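PDB 4LRL: HD domain protein from Enterococcus faecalis, which probably hydrolyses deoxyribonucleoside triphosphates as a metal-binding HD-domain triphosphohydrolase, under allosteric control by bound nucleotides. Local coordinates for residues I368-E373 against Y464-S469; D337-D342 against P382-A387. All coordinates share one frame; numbering follows the deposited sequence.

Interaction 1: I368-E373 against Y464-S469; sequences IAYLRE and YREFSS
Helix 361-377 packs against the C-terminal helix 461-468 through two neighbouring residues on each side, Tyr370 and Leu371 meeting Glu466 and Phe467. The polar half is a hydrogen bond from Tyr370 OH to Glu466 OE2, at 2.7 Å. The phenol reaches the oxygen on its anti side, 20° out of the carboxylate plane. OE2 lies at the edge of the ring, near its plane, and the ring and carboxylate planes are perpendicular. Glu466 gets there by a bend at chi2 (71°), which turns its carboxylate across the tyrosine.

The next residue of each helix makes the apolar half. Leu371 CB lies 4.0 Å from Phe467 CE1 and Leu371 CD2 4.1 Å from Phe467 CD1, the leucine crossing the phenyl side chain at about a right angle. Here the backbones come closest, with the CA atoms of Leu371 and Phe467 6.4 Å apart. This helix pair belongs to a peripheral part of the chain that also includes strand 441-444: Phe442 of that strand touches Leu371, and Phe444 makes an edge-to-face ring contact with Phe467. The phenyl side chain lies about 8 Å from that of Lys354, a dGTP-binding residue.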
# COMPACT_ATOMS: atom_id res chain seq x y z
N ILE C 368 -2.82 -31.71 -33.53
CA ILE C 368 -3.57 -31.88 -32.29
C ILE C 368 -4.26 -33.25 -32.27
O ILE C 368 -4.23 -33.94 -31.27
CB ILE C 368 -4.57 -30.71 -32.06
CG1 ILE C 368 -3.82 -29.47 -31.56
CG2 ILE C 368 -5.67 -31.07 -31.05
CD1 ILE C 368 -4.58 -28.17 -31.74
N ALA C 369 -4.84 -33.64 -33.40
CA ALA C 369 -5.48 -34.95 -33.51
C ALA C 369 -4.50 -36.09 -33.21
O ALA C 369 -4.84 -37.04 -32.51
CB ALA C 369 -6.14 -35.12 -34.86
N TYR C 370 -3.27 -35.96 -33.73
CA TYR C 370 -2.20 -36.92 -33.51
C TYR C 370 -1.81 -36.98 -32.02
O TYR C 370 -1.74 -38.06 -31.45
CB TYR C 370 -1.00 -36.61 -34.42
CG TYR C 370 0.20 -37.51 -34.19
CD1 TYR C 370 1.36 -37.02 -33.62
CD2 TYR C 370 0.15 -38.86 -34.53
CE1 TYR C 370 2.46 -37.85 -33.39
CE2 TYR C 370 1.24 -39.70 -34.31
CZ TYR C 370 2.39 -39.18 -33.74
OH TYR C 370 3.46 -40.00 -33.52
N LEU C 371 -1.60 -35.82 -31.40
CA LEU C 371 -1.34 -35.74 -29.95
C LEU C 371 -2.47 -36.34 -29.13
O LEU C 371 -2.22 -36.98 -28.09
CB LEU C 371 -1.08 -34.30 -29.50
CG LEU C 371 0.05 -33.55 -30.20
CD1 LEU C 371 0.25 -32.21 -29.55
CD2 LEU C 371 1.35 -34.35 -30.18
N ARG C 372 -3.70 -36.14 -29.58
CA ARG C 372 -4.86 -36.78 -28.95
C ARG C 372 -4.83 -38.31 -29.07
O ARG C 372 -5.19 -39.00 -28.12
CB ARG C 372 -6.17 -36.23 -29.50
CG ARG C 372 -6.57 -34.94 -28.82
CD ARG C 372 -7.69 -34.26 -29.54
NE ARG C 372 -8.32 -33.27 -28.68
CZ ARG C 372 -9.08 -32.27 -29.10
NH1 ARG C 372 -9.30 -32.11 -30.41
NH2 ARG C 372 -9.61 -31.43 -28.22
N GLU C 373 -4.39 -38.83 -30.22
CA GLU C 373 -4.16 -40.26 -30.37
C GLU C 373 -3.14 -40.75 -29.34
O GLU C 373 -3.39 -41.71 -28.63
CB GLU C 373 -3.69 -40.63 -31.77
CG GLU C 373 -3.49 -42.13 -31.93
CD GLU C 373 -2.87 -42.55 -33.25
OE1 GLU C 373 -2.45 -41.69 -34.05
OE2 GLU C 373 -2.81 -43.78 -33.49
N TYR C 464 5.56 -41.06 -24.57
CA TYR C 464 5.83 -39.85 -23.78
C TYR C 464 6.90 -38.97 -24.42
O TYR C 464 6.76 -37.75 -24.46
CB TYR C 464 6.21 -40.20 -22.33
CG TYR C 464 5.09 -40.81 -21.51
CD1 TYR C 464 3.90 -40.11 -21.28
CD2 TYR C 464 5.22 -42.08 -20.94
CE1 TYR C 464 2.87 -40.65 -20.53
CE2 TYR C 464 4.19 -42.63 -20.18
CZ TYR C 464 3.03 -41.91 -19.98
OH TYR C 464 2.01 -42.45 -19.23
N ARG C 465 7.96 -39.61 -24.93
CA ARG C 465 9.02 -38.88 -25.63
C ARG C 465 8.51 -38.31 -26.96
O ARG C 465 8.81 -37.17 -27.29
CB ARG C 465 10.27 -39.74 -25.81
CG ARG C 465 11.04 -39.98 -24.50
CD ARG C 465 12.37 -40.68 -24.74
NE ARG C 465 12.22 -41.98 -25.38
CZ ARG C 465 12.11 -43.13 -24.72
NH1 ARG C 465 12.14 -43.14 -23.39
NH2 ARG C 465 11.97 -44.27 -25.38
N GLU C 466 7.73 -39.10 -27.69
CA GLU C 466 7.15 -38.64 -28.95
C GLU C 466 6.27 -37.42 -28.70
O GLU C 466 6.45 -36.38 -29.33
CB GLU C 466 6.37 -39.77 -29.63
CG GLU C 466 5.60 -39.36 -30.89
CD GLU C 466 6.48 -39.05 -32.09
OE1 GLU C 466 7.72 -38.97 -31.95
OE2 GLU C 466 5.93 -38.87 -33.20
N PHE C 467 5.34 -37.54 -27.76
CA PHE C 467 4.50 -36.43 -27.35
C PHE C 467 5.31 -35.18 -26.96
O PHE C 467 5.01 -34.07 -27.43
CB PHE C 467 3.57 -36.83 -26.20
CG PHE C 467 2.67 -35.73 -25.75
CD1 PHE C 467 1.37 -35.63 -26.26
CD2 PHE C 467 3.12 -34.76 -24.85
CE1 PHE C 467 0.53 -34.59 -25.86
CE2 PHE C 467 2.28 -33.72 -24.44
CZ PHE C 467 0.99 -33.63 -24.95
N SER C 468 6.32 -35.36 -26.11
CA SER C 468 7.15 -34.26 -25.60
C SER C 468 7.82 -33.45 -26.69
O SER C 468 7.98 -32.24 -26.56
CB SER C 468 8.24 -34.79 -24.64
OG SER C 468 7.66 -35.47 -23.54
N SER C 469 8.21 -34.12 -27.78
CA SER C 469 8.91 -33.47 -28.89
C SER C 469 8.03 -32.44 -29.63
O SER C 469 8.55 -31.65 -30.43
CB SER C 469 9.46 -34.51 -29.87
OG SER C 469 8.41 -35.28 -30.44

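Interaction 2: D337-D342 against P382-A387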
# COMPACT_ATOMS: atom_id res chain seq x y z
N ASP C 337 -17.03 -45.22 -12.10
CA ASP C 337 -16.62 -44.85 -13.43
C ASP C 337 -15.24 -44.25 -13.27
O ASP C 337 -15.03 -43.36 -12.44
CB ASP C 337 -17.57 -43.83 -14.05
CG ASP C 337 -17.10 -43.34 -15.41
OD1 ASP C 337 -17.04 -44.17 -16.36
OD2 ASP C 337 -16.77 -42.14 -15.53
N SER C 338 -14.29 -44.75 -14.06
CA SER C 338 -12.90 -44.34 -13.96
C SER C 338 -12.72 -42.83 -14.23
O SER C 338 -12.10 -42.12 -13.44
CB SER C 338 -12.05 -45.19 -14.92
OG SER C 338 -10.76 -44.63 -15.12
N ILE C 339 -13.31 -42.37 -15.33
CA ILE C 339 -13.18 -40.99 -15.76
C ILE C 339 -13.78 -40.00 -14.76
O ILE C 339 -13.13 -39.00 -14.40
CB ILE C 339 -13.78 -40.81 -17.18
CG1 ILE C 339 -12.91 -41.54 -18.22
CG2 ILE C 339 -13.95 -39.32 -17.54
CD1 ILE C 339 -13.58 -41.73 -19.58
N LEU C 340 -15.00 -40.28 -14.29
CA LEU C 340 -15.67 -39.37 -13.36
C LEU C 340 -14.92 -39.30 -12.02
O LEU C 340 -14.62 -38.21 -11.53
CB LEU C 340 -17.14 -39.77 -13.13
CG LEU C 340 -17.94 -38.75 -12.31
CD1 LEU C 340 -18.45 -37.60 -13.20
CD2 LEU C 340 -19.08 -39.39 -11.55
N GLY C 341 -14.62 -40.47 -11.45
CA GLY C 341 -13.89 -40.57 -10.19
C GLY C 341 -12.60 -39.77 -10.21
O GLY C 341 -12.33 -39.00 -9.29
N ASP C 342 -11.83 -39.93 -11.28
CA ASP C 342 -10.55 -39.26 -11.44
C ASP C 342 -10.67 -37.74 -11.64
O ASP C 342 -9.88 -36.98 -11.08
CB ASP C 342 -9.78 -39.87 -12.60
CG ASP C 342 -8.38 -39.30 -12.74
OD1 ASP C 342 -7.55 -39.49 -11.82
OD2 ASP C 342 -8.11 -38.66 -13.77
N PRO C 382 -9.26 -38.82 -24.72
CA PRO C 382 -8.99 -37.46 -25.20
C PRO C 382 -10.19 -36.50 -25.06
O PRO C 382 -10.00 -35.28 -24.95
CB PRO C 382 -8.66 -37.66 -26.68
CG PRO C 382 -8.38 -39.13 -26.84
CD PRO C 382 -9.21 -39.81 -25.81
N LYS C 383 -11.40 -37.04 -25.08
CA LYS C 383 -12.59 -36.21 -24.93
C LYS C 383 -12.67 -35.54 -23.55
O LYS C 383 -13.28 -34.48 -23.42
CB LYS C 383 -13.86 -37.00 -25.21
CG LYS C 383 -13.99 -37.47 -26.64
CD LYS C 383 -15.45 -37.42 -27.11
CE LYS C 383 -15.66 -38.16 -28.44
NZ LYS C 383 -15.65 -39.63 -28.24
N TYR C 384 -12.03 -36.14 -22.55
CA TYR C 384 -12.09 -35.66 -21.16
C TYR C 384 -10.74 -35.18 -20.66
O TYR C 384 -10.67 -34.41 -19.69
CB TYR C 384 -12.63 -36.75 -20.22
CG TYR C 384 -13.98 -37.28 -20.66
CD1 TYR C 384 -14.08 -38.40 -21.48
CD2 TYR C 384 -15.17 -36.64 -20.28
CE1 TYR C 384 -15.30 -38.88 -21.90
CE2 TYR C 384 -16.41 -37.11 -20.70
CZ TYR C 384 -16.46 -38.23 -21.51
OH TYR C 384 -17.67 -38.73 -21.92
N TYR C 385 -9.68 -35.60 -21.33
CA TYR C 385 -8.34 -35.26 -20.86
C TYR C 385 -7.60 -34.24 -21.71
O TYR C 385 -6.45 -33.93 -21.42
CB TYR C 385 -7.52 -36.53 -20.60
CG TYR C 385 -8.03 -37.24 -19.37
CD1 TYR C 385 -8.90 -38.32 -19.48
CD2 TYR C 385 -7.69 -36.78 -18.09
CE1 TYR C 385 -9.39 -38.97 -18.35
CE2 TYR C 385 -8.17 -37.41 -16.95
CZ TYR C 385 -9.02 -38.51 -17.09
OH TYR C 385 -9.52 -39.13 -15.97
N THR C 386 -8.26 -33.73 -22.76
CA THR C 386 -7.71 -32.67 -23.59
C THR C 386 -8.78 -31.63 -23.88
O THR C 386 -9.97 -31.90 -23.76
CB THR C 386 -7.15 -33.17 -24.96
OG1 THR C 386 -8.22 -33.53 -25.85
CG2 THR C 386 -6.20 -34.35 -24.80
N ALA C 387 -8.35 -30.45 -24.28
CA ALA C 387 -9.26 -29.41 -24.73
C ALA C 387 -8.53 -28.40 -25.60
O ALA C 387 -7.30 -28.35 -25.62
CB ALA C 387 -9.91 -28.69 -23.53
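Apolar contact between 337-342 and 382-387 centres on Ile339, whose CG2 methyl sits over one face of the Tyr384 ring in a CH-pi interaction. Ile339 CG2 lies 4.1 Å from the centroid of the Tyr384 ring and 24° off the ring normal. The methyl is displaced toward the rim, and Ile339 CG2 is 3.7 Å from Tyr384 CG. Ile339 CD1 extends the contact along the same ring, 3.9 Å from Tyr384 CD1. CG2 stands anti to the backbone N and CG1 beside it, which lets both branches face Tyr384, while CG1 itself comes only loosely to the edge of the Tyr385 ring.

The two elements are the first turns of helix 338-348 and the short helix 382-385, which follows helix 361-377 in the HD-associated region. Both lean on the long helix 270-291: there Tyr384 OH is hydrogen-bonded to Glu288 and Arg285, and Arg285 also forms a salt bridge with Asp337.

The polar contact lies one helical turn beyond Ile339. Tyr385 OH donates to Asp342 OD2 over 2.7 Å, meeting that oxygen on its anti side and 21° out of the carboxylate plane. OD2 is also in a salt bridge with Arg346, so a phenol and a guanidinium both grip this oxygen, which would probably favour the charged carboxylate.

A capping bond starts helix 338-348: Asp337 is its N-cap, and Asp337 OD2 accepts from Leu340 N at 2.9 Å with an N-H...acceptor angle of 156°. Where helix 382-385 gives way to extended chain, a side-chain hydrogen bond runs from Thr386 OG1 to Pro382 O at 2.7 Å.

How the interactions relate
The two contacts, with centres about 17 Å apart, are both partly buried. In interaction 1 like meets like, partly exposed Tyr370 with Glu466 and buried Leu371 with Phe467, whereas in interaction 2 partly exposed Ile339 and Asp342 meet buried Tyr384 and Tyr385. The centre of interaction 1 lies about 34 Å from the chain centre. It joins helix 361-377 to the C-terminal helix; interaction 2 ties the next helix, 382-385, to helix 338-348. They meet where Arg372 NE is probably hydrogen-bonded to Thr386 OG1 and the Pro382 ring packs on Arg372. Each has one tyrosine-carboxylate bond; in interaction 2 Arg346 shares the acceptor oxygen, and methyl-over-ring packing replaces the oblique leucine-phenylalanine contact.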